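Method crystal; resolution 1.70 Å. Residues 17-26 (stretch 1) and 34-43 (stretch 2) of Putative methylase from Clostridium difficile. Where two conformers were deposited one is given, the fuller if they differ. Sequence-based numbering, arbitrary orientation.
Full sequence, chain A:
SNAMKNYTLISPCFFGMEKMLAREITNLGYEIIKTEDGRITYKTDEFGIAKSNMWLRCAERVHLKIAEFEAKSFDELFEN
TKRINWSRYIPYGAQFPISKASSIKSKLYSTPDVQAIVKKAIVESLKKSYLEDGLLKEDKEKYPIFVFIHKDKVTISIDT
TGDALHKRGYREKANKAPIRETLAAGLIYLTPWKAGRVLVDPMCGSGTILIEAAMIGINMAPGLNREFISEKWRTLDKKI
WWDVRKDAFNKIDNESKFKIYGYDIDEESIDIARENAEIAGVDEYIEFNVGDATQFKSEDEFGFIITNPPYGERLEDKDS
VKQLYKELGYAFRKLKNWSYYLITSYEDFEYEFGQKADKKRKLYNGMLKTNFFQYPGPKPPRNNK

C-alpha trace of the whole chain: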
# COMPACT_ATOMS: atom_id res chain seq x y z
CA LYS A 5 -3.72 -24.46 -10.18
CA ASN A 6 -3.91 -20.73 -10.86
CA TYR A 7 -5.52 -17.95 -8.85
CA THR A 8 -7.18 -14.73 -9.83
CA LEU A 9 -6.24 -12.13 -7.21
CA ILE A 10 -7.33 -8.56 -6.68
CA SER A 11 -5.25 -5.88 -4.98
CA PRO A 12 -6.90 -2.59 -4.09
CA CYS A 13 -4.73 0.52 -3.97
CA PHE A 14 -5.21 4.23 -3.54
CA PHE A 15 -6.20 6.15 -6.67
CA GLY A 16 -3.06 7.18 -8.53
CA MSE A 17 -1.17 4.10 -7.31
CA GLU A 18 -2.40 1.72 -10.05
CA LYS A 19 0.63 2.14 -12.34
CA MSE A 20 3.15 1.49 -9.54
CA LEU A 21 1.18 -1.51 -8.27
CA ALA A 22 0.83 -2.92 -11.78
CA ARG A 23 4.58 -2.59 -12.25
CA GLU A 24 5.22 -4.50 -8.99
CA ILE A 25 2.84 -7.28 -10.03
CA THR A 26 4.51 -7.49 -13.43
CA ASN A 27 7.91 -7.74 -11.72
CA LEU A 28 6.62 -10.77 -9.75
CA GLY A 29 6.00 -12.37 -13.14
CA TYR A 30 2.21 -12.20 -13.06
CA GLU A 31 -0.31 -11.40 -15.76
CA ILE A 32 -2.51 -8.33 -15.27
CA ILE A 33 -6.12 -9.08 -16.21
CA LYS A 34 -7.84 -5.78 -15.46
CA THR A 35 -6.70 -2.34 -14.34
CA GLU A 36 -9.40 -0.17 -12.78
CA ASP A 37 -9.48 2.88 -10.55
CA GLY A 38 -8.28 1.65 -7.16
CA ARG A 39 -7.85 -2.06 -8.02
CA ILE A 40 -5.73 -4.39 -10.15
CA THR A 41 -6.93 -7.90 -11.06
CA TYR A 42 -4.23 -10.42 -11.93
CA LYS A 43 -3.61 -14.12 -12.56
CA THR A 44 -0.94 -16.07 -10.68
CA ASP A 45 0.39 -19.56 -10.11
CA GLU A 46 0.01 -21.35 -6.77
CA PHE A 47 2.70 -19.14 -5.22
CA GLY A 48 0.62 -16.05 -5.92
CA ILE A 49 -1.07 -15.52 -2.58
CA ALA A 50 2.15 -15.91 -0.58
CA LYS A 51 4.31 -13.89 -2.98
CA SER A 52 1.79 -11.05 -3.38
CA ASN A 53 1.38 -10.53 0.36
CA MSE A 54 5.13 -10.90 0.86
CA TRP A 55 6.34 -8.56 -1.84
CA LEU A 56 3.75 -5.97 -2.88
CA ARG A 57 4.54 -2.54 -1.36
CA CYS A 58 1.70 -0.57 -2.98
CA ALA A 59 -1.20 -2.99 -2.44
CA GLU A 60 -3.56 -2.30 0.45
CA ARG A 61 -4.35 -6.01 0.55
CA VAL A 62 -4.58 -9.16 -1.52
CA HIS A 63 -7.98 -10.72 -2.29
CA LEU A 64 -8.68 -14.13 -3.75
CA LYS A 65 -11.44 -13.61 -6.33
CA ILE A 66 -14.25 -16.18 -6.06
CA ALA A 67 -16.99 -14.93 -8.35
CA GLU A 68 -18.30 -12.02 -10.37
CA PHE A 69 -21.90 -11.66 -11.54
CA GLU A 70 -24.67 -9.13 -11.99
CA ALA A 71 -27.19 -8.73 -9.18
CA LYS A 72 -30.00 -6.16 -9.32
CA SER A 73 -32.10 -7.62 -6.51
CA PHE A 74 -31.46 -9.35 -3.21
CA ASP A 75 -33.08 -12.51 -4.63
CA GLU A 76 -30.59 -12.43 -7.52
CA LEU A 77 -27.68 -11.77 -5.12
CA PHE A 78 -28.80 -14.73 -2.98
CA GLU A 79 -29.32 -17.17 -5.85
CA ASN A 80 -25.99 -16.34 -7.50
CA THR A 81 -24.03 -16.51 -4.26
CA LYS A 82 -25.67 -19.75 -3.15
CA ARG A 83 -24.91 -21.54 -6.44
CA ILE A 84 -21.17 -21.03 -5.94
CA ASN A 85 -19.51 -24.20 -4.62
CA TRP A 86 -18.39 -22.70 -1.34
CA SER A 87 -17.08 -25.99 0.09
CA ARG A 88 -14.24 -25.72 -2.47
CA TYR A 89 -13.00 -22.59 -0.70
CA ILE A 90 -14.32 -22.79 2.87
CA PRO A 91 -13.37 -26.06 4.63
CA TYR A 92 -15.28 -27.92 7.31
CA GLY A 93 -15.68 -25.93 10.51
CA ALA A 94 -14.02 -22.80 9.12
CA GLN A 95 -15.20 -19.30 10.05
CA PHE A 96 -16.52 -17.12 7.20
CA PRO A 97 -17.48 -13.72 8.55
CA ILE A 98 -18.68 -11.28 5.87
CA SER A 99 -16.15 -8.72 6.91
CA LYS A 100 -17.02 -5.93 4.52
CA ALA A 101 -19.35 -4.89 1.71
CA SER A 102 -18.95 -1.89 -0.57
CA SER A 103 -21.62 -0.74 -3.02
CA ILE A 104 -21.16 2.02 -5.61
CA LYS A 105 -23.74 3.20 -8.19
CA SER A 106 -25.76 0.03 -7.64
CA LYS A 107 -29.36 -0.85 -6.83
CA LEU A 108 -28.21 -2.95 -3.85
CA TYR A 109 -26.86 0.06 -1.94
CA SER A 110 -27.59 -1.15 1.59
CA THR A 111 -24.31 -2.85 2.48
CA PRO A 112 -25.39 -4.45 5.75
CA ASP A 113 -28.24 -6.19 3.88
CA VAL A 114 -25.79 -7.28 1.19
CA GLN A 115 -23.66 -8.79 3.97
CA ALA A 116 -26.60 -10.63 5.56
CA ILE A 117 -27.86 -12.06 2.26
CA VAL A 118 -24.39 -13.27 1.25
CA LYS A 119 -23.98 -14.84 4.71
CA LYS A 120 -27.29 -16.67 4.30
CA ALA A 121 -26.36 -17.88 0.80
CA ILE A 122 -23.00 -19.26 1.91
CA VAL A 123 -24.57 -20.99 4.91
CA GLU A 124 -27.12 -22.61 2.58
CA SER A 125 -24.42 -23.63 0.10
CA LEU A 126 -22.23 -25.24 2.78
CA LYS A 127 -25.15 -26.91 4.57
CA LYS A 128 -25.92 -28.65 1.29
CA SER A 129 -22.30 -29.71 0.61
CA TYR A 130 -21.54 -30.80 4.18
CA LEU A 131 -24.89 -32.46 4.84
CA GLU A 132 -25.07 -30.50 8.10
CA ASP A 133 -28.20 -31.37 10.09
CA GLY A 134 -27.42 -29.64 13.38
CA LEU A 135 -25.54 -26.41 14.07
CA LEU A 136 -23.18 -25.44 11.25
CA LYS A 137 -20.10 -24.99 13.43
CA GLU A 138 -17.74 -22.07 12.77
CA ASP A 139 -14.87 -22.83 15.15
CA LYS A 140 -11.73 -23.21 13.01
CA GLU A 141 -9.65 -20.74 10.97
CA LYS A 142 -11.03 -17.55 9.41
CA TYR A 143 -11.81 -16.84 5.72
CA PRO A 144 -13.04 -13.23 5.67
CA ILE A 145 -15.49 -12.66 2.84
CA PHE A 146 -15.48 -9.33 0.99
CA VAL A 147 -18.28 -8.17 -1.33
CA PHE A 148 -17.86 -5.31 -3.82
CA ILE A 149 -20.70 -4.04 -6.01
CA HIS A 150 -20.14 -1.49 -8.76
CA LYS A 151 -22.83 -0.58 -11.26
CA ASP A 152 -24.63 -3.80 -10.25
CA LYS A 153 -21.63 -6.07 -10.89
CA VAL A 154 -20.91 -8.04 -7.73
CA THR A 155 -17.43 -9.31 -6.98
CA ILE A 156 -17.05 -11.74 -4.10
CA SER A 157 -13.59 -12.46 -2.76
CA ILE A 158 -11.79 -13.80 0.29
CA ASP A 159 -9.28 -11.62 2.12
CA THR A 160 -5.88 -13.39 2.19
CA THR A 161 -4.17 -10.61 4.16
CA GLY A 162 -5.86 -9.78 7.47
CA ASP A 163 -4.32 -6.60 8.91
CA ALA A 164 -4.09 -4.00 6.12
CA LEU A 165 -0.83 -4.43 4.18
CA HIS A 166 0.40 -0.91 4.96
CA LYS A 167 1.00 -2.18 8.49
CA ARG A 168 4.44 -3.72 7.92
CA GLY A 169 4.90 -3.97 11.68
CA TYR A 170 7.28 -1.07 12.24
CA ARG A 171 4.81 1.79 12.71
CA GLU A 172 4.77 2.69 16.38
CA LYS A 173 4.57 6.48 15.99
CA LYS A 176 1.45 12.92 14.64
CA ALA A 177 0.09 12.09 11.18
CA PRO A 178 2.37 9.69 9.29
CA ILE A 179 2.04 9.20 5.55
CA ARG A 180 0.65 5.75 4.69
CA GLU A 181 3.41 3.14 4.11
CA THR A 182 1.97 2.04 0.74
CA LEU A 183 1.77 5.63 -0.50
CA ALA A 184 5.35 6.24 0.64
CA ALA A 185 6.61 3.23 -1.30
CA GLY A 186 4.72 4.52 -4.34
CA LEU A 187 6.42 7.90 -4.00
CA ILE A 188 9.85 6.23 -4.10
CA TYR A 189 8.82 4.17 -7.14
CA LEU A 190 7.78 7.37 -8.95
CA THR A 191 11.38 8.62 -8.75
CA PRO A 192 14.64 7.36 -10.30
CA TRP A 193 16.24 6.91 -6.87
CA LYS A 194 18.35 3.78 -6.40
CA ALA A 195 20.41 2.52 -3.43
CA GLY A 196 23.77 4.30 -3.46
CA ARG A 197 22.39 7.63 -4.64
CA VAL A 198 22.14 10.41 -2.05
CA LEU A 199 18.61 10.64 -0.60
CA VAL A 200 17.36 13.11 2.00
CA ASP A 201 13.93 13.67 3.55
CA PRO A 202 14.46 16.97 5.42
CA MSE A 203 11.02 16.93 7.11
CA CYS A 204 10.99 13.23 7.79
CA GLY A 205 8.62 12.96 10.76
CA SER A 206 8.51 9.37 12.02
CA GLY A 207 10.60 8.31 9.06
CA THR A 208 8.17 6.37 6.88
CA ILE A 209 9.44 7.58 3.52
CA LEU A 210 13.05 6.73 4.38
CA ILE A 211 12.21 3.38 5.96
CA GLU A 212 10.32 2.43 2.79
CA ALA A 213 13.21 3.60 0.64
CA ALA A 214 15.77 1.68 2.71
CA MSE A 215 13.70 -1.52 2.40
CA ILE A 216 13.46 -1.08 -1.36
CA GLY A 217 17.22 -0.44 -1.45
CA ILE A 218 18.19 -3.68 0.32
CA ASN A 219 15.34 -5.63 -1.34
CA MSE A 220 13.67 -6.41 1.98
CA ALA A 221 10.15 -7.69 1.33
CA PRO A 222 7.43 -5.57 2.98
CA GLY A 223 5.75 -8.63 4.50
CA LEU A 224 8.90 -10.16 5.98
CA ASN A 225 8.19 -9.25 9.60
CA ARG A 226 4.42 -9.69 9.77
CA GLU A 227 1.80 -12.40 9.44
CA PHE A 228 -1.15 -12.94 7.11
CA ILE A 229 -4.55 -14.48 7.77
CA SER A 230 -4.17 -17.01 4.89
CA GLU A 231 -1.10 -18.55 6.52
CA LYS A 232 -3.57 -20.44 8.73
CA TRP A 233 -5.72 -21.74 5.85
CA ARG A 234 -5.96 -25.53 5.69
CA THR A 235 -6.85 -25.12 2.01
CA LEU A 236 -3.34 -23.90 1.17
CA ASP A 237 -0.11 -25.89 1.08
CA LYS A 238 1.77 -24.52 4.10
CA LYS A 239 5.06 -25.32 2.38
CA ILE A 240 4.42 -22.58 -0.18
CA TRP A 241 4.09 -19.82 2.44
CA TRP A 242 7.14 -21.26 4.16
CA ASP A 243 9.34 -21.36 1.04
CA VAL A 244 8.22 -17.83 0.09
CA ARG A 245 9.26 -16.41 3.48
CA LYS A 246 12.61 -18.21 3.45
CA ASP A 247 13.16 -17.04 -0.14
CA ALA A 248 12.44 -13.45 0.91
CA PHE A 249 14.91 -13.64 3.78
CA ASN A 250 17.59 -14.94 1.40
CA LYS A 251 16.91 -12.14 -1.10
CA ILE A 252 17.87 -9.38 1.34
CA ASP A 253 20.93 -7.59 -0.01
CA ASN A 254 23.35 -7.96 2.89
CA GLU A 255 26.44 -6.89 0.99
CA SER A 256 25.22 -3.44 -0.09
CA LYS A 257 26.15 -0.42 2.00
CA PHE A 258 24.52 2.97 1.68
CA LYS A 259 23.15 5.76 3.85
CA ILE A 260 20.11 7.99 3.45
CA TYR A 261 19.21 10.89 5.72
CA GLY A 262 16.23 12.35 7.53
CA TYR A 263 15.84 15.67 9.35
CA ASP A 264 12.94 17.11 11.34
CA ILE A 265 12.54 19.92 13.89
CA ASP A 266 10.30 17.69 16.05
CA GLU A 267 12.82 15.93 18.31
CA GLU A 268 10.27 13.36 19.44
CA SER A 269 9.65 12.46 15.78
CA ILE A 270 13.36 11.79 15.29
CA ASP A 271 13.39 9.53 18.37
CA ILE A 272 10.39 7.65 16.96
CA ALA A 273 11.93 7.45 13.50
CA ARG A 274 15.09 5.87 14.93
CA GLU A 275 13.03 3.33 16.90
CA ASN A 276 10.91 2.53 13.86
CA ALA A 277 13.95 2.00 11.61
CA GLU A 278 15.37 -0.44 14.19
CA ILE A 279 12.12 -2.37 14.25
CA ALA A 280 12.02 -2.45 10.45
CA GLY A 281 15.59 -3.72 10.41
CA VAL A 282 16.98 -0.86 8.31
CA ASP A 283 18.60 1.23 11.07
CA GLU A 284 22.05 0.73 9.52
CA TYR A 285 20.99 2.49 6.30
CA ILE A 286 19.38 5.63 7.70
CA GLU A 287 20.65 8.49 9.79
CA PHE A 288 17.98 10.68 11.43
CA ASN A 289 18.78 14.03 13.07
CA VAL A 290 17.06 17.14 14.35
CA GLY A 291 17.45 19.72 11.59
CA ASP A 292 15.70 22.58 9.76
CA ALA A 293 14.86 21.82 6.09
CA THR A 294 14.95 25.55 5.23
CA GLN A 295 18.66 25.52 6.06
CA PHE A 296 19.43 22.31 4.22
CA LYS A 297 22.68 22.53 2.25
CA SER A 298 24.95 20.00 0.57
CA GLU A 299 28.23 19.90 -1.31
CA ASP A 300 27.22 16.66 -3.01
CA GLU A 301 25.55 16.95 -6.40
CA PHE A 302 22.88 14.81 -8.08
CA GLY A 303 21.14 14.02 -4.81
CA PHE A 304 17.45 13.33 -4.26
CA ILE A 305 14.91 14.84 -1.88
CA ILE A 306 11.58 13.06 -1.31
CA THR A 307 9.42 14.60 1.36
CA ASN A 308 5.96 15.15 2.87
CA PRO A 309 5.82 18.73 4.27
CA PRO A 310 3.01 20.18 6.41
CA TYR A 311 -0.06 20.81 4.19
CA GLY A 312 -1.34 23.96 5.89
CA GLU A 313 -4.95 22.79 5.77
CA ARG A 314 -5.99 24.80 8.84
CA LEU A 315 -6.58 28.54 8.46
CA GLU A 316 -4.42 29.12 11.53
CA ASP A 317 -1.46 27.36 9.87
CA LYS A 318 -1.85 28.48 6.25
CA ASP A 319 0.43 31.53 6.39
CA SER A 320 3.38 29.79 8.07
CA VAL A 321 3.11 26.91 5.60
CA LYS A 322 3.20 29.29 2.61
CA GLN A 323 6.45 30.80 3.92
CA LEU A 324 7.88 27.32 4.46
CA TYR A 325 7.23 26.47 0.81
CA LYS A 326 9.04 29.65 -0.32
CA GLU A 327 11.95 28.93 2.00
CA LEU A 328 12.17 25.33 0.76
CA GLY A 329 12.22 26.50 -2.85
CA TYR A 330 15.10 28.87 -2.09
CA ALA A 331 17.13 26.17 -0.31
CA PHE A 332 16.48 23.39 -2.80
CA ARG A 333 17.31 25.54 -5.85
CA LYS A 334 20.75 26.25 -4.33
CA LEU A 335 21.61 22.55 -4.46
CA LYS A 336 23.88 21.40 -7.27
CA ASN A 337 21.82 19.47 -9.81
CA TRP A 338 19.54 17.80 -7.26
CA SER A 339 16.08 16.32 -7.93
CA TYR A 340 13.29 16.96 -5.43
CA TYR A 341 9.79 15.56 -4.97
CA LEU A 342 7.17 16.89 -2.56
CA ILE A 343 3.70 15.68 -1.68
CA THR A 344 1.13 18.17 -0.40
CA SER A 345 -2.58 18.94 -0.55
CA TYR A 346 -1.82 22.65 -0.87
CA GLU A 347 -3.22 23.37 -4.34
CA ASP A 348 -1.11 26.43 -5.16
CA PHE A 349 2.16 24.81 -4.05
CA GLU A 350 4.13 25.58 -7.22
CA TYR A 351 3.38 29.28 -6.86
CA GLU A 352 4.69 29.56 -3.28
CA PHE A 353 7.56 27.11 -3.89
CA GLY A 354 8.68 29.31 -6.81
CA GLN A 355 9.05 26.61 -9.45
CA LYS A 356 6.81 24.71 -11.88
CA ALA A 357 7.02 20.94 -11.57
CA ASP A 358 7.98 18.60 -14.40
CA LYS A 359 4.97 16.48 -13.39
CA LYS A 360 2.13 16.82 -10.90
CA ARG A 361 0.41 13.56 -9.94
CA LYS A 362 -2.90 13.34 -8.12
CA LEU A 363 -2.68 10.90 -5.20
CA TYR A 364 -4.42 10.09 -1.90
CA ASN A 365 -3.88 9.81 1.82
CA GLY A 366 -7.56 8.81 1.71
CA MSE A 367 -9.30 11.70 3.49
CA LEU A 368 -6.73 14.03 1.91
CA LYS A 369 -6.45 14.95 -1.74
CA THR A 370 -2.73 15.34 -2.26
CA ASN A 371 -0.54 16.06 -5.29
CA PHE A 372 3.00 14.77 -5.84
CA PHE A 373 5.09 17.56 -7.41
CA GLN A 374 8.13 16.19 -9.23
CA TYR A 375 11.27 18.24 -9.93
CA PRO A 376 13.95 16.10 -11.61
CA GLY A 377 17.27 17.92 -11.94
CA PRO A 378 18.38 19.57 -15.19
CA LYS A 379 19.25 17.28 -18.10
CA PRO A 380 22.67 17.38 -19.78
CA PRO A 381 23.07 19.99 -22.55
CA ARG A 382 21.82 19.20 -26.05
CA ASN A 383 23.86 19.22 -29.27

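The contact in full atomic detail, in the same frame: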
# COMPACT_ATOMS: atom_id res chain seq x y z
N MSE A 17 -2.17 5.13 -7.60
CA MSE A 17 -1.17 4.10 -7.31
C MSE A 17 -1.20 2.90 -8.26
O MSE A 17 -0.33 2.02 -8.17
CB MSE A 17 -1.34 3.60 -5.88
CG MSE A 17 -1.20 4.67 -4.84
SE MSE A 17 0.69 4.97 -4.50
CE MSE A 17 1.27 6.00 -6.08
N GLU A 18 -2.17 2.88 -9.17
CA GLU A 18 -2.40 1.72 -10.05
C GLU A 18 -1.20 1.37 -10.93
O GLU A 18 -0.88 0.20 -11.12
CB GLU A 18 -3.62 1.94 -10.95
CG GLU A 18 -4.92 2.13 -10.19
CD GLU A 18 -5.22 3.58 -9.85
OE1 GLU A 18 -4.32 4.45 -9.98
OE2 GLU A 18 -6.36 3.86 -9.44
N LYS A 19 -0.53 2.39 -11.48
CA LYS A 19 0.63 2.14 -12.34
C LYS A 19 1.80 1.53 -11.56
O LYS A 19 2.47 0.62 -12.06
CB LYS A 19 1.09 3.45 -13.00
CG LYS A 19 1.06 3.42 -14.51
CD LYS A 19 -0.36 3.32 -15.03
CE LYS A 19 -0.52 4.14 -16.30
NZ LYS A 19 -0.19 5.58 -16.06
N MSE A 20 2.07 2.03 -10.36
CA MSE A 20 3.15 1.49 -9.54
C MSE A 20 2.83 0.07 -9.12
O MSE A 20 3.69 -0.79 -9.17
CB MSE A 20 3.39 2.33 -8.29
CG MSE A 20 4.03 3.67 -8.58
SE MSE A 20 2.76 4.98 -9.19
CE MSE A 20 1.09 4.08 -9.42
N LEU A 21 1.59 -0.15 -8.69
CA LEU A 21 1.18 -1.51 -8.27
C LEU A 21 1.24 -2.49 -9.44
O LEU A 21 1.69 -3.62 -9.29
CB LEU A 21 -0.23 -1.48 -7.69
CG LEU A 21 -0.83 -2.83 -7.21
CD1 LEU A 21 0.16 -3.61 -6.33
CD2 LEU A 21 -2.11 -2.57 -6.47
N ALA A 22 0.79 -2.06 -10.61
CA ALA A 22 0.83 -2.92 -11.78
C ALA A 22 2.26 -3.31 -12.12
O ALA A 22 2.54 -4.46 -12.50
CB ALA A 22 0.16 -2.25 -12.97
N ARG A 23 3.17 -2.36 -11.97
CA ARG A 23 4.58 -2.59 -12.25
C ARG A 23 5.14 -3.64 -11.28
O ARG A 23 5.89 -4.53 -11.68
CB ARG A 23 5.33 -1.27 -12.12
CG ARG A 23 6.79 -1.30 -12.41
CD ARG A 23 7.35 0.11 -12.22
NE ARG A 23 6.70 1.08 -13.11
CZ ARG A 23 6.79 2.40 -12.97
NH1 ARG A 23 7.49 2.92 -11.97
NH2 ARG A 23 6.18 3.21 -13.83
N GLU A 24 4.76 -3.54 -10.01
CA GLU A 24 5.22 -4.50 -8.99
C GLU A 24 4.72 -5.91 -9.32
O GLU A 24 5.46 -6.89 -9.19
CB GLU A 24 4.65 -4.14 -7.62
CG GLU A 24 5.21 -2.91 -6.95
CD GLU A 24 4.81 -2.88 -5.48
OE1 GLU A 24 5.66 -3.22 -4.63
OE2 GLU A 24 3.64 -2.57 -5.17
N ILE A 25 3.46 -6.00 -9.69
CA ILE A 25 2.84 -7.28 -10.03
C ILE A 25 3.52 -7.89 -11.25
O ILE A 25 3.82 -9.08 -11.28
CB ILE A 25 1.34 -7.10 -10.30
CG1 ILE A 25 0.62 -6.75 -9.00
CG2 ILE A 25 0.73 -8.38 -10.93
CD1 ILE A 25 -0.81 -6.22 -9.20
N THR A 26 3.83 -7.04 -12.22
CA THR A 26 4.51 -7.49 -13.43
C THR A 26 5.89 -8.02 -13.06
O THR A 26 6.33 -9.05 -13.58
CB THR A 26 4.59 -6.35 -14.47
OG1 THR A 26 3.26 -5.96 -14.83
CG2 THR A 26 5.32 -6.81 -15.73
N LYS A 34 -7.00 -6.97 -15.41
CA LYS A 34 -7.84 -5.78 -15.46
C LYS A 34 -7.22 -4.72 -14.58
O LYS A 34 -6.82 -5.00 -13.46
CB LYS A 34 -9.24 -6.11 -14.96
CG LYS A 34 -10.29 -5.06 -15.25
CD LYS A 34 -11.61 -5.42 -14.55
CE LYS A 34 -11.88 -6.92 -14.60
NZ LYS A 34 -12.95 -7.35 -13.64
N THR A 35 -7.14 -3.50 -15.11
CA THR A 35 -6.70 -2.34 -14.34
C THR A 35 -7.85 -1.35 -14.23
O THR A 35 -8.38 -0.88 -15.24
CB THR A 35 -5.48 -1.63 -14.98
OG1 THR A 35 -4.39 -2.55 -15.08
CG2 THR A 35 -5.05 -0.44 -14.12
N GLU A 36 -8.27 -1.06 -13.00
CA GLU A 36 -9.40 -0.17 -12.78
C GLU A 36 -8.99 0.83 -11.73
O GLU A 36 -7.99 0.63 -11.05
CB GLU A 36 -10.61 -0.94 -12.26
CG GLU A 36 -11.14 -1.98 -13.21
CD GLU A 36 -12.18 -2.85 -12.54
OE1 GLU A 36 -11.80 -3.66 -11.67
OE2 GLU A 36 -13.38 -2.70 -12.87
N ASP A 37 -9.75 1.91 -11.60
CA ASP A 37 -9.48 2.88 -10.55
C ASP A 37 -9.49 2.14 -9.21
O ASP A 37 -10.50 1.54 -8.83
CB ASP A 37 -10.53 3.99 -10.53
CG ASP A 37 -10.40 4.95 -11.70
OD1 ASP A 37 -9.27 5.15 -12.18
OD2 ASP A 37 -11.43 5.50 -12.13
N GLY A 38 -8.36 2.18 -8.51
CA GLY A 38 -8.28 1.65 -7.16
C GLY A 38 -8.14 0.13 -7.03
O GLY A 38 -8.11 -0.37 -5.91
N ARG A 39 -8.04 -0.61 -8.13
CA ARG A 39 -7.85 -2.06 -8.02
C ARG A 39 -7.29 -2.74 -9.27
O ARG A 39 -7.76 -2.49 -10.39
CB ARG A 39 -9.13 -2.77 -7.56
CG ARG A 39 -10.39 -2.43 -8.35
CD ARG A 39 -11.49 -3.46 -8.10
NE ARG A 39 -11.74 -3.67 -6.68
CZ ARG A 39 -12.49 -4.66 -6.18
NH1 ARG A 39 -13.07 -5.53 -6.98
NH2 ARG A 39 -12.64 -4.77 -4.86
N ILE A 40 -6.30 -3.60 -9.07
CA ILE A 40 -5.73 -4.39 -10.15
C ILE A 40 -6.17 -5.85 -9.97
O ILE A 40 -6.10 -6.39 -8.87
CB ILE A 40 -4.18 -4.36 -10.11
CG1 ILE A 40 -3.66 -2.91 -10.11
CG2 ILE A 40 -3.61 -5.11 -11.29
CD1 ILE A 40 -4.02 -2.16 -11.35
N THR A 41 -6.61 -6.47 -11.06
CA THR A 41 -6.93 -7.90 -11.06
C THR A 41 -5.87 -8.63 -11.86
O THR A 41 -5.52 -8.20 -12.96
CB THR A 41 -8.32 -8.14 -11.67
OG1 THR A 41 -9.30 -7.40 -10.93
CG2 THR A 41 -8.67 -9.63 -11.63
N TYR A 42 -5.34 -9.70 -11.30
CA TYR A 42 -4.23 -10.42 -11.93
C TYR A 42 -4.29 -11.93 -11.71
O TYR A 42 -4.92 -12.41 -10.76
CB TYR A 42 -2.87 -9.85 -11.48
CG TYR A 42 -2.65 -9.76 -9.97
CD1 TYR A 42 -1.68 -10.54 -9.36
CD2 TYR A 42 -3.38 -8.89 -9.18
CE1 TYR A 42 -1.46 -10.48 -7.99
CE2 TYR A 42 -3.17 -8.81 -7.79
CZ TYR A 42 -2.21 -9.61 -7.21
OH TYR A 42 -1.98 -9.54 -5.86
N LYS A 43 -3.64 -12.67 -12.61
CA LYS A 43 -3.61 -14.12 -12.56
C LYS A 43 -2.24 -14.55 -12.07
O LYS A 43 -1.23 -13.96 -12.46
CB LYS A 43 -3.83 -14.72 -13.95
CG LYS A 43 -5.15 -15.45 -14.12
CD LYS A 43 -5.28 -16.01 -15.53
CE LYS A 43 -4.51 -17.31 -15.68
NZ LYS A 43 -5.13 -18.40 -14.87
O HOH W 1 -7.00 6.11 -10.57

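A helix packs here on a β-hairpin, its axis running nearly along the second strand: the N-to-C directions of helix 18-26 and strand 39-43 differ by 22°, and the axes approach to 8.8 Å. That alignment lets the two segments run together, Glu18 beside Gly38, Ala22 beside Ile40 and Ile25 beside Tyr42.

Along the hairpin, the first strand contributes little. Lys34 serves the sheet, exchanging backbone hydrogen bonds with Thr41, while Thr35 turns toward the helix and sets its CG2 4.2 Å from Glu18 CB, at the exposed margin. The CA-to-CB bond of Glu36 points away, but its carbonyl O lies 3.5 Å from Glu18 CG and accepts the hydrogen bond from Arg39 N that closes a type II turn.

The turn carries the polar part of the contact. Asp37 brings a second carboxylate near Glu18, OD1 to OE2 4.2 Å, and a water bridges the like charges by donating to both, its O 2.6 Å from Glu18 OE2 and 2.9 Å from Asp37 OD1. Gly38 has a phi of 79°, a value that favours glycine, and its N donates to Glu18 OE2 at 2.8 Å with an angle of 159°. This is the one direct hydrogen bond between the stretches: a helix carboxylate holding a turn amide.

From Arg39 on, alternation sorts the strand. Arg39, Thr41 and Lys43 point away; Ile40 and Tyr42 point toward the helix. Ile40 reaches four helix side chains: its CD1 is 4.1 Å from Glu18 CB and 4.5 Å from Ala22 CB, its CG1 4.0 Å from Leu21 CD2, its CG2 3.7 Å from Ile25 CD1. That same Ile25 CD1 sits over one face of the Tyr42 ring, 3.9 Å from the centroid, a CH-π contact, while Ile25 CG2 lies 3.6 Å from Tyr42 CD1. The rule: polar at the turn, apolar along the strand.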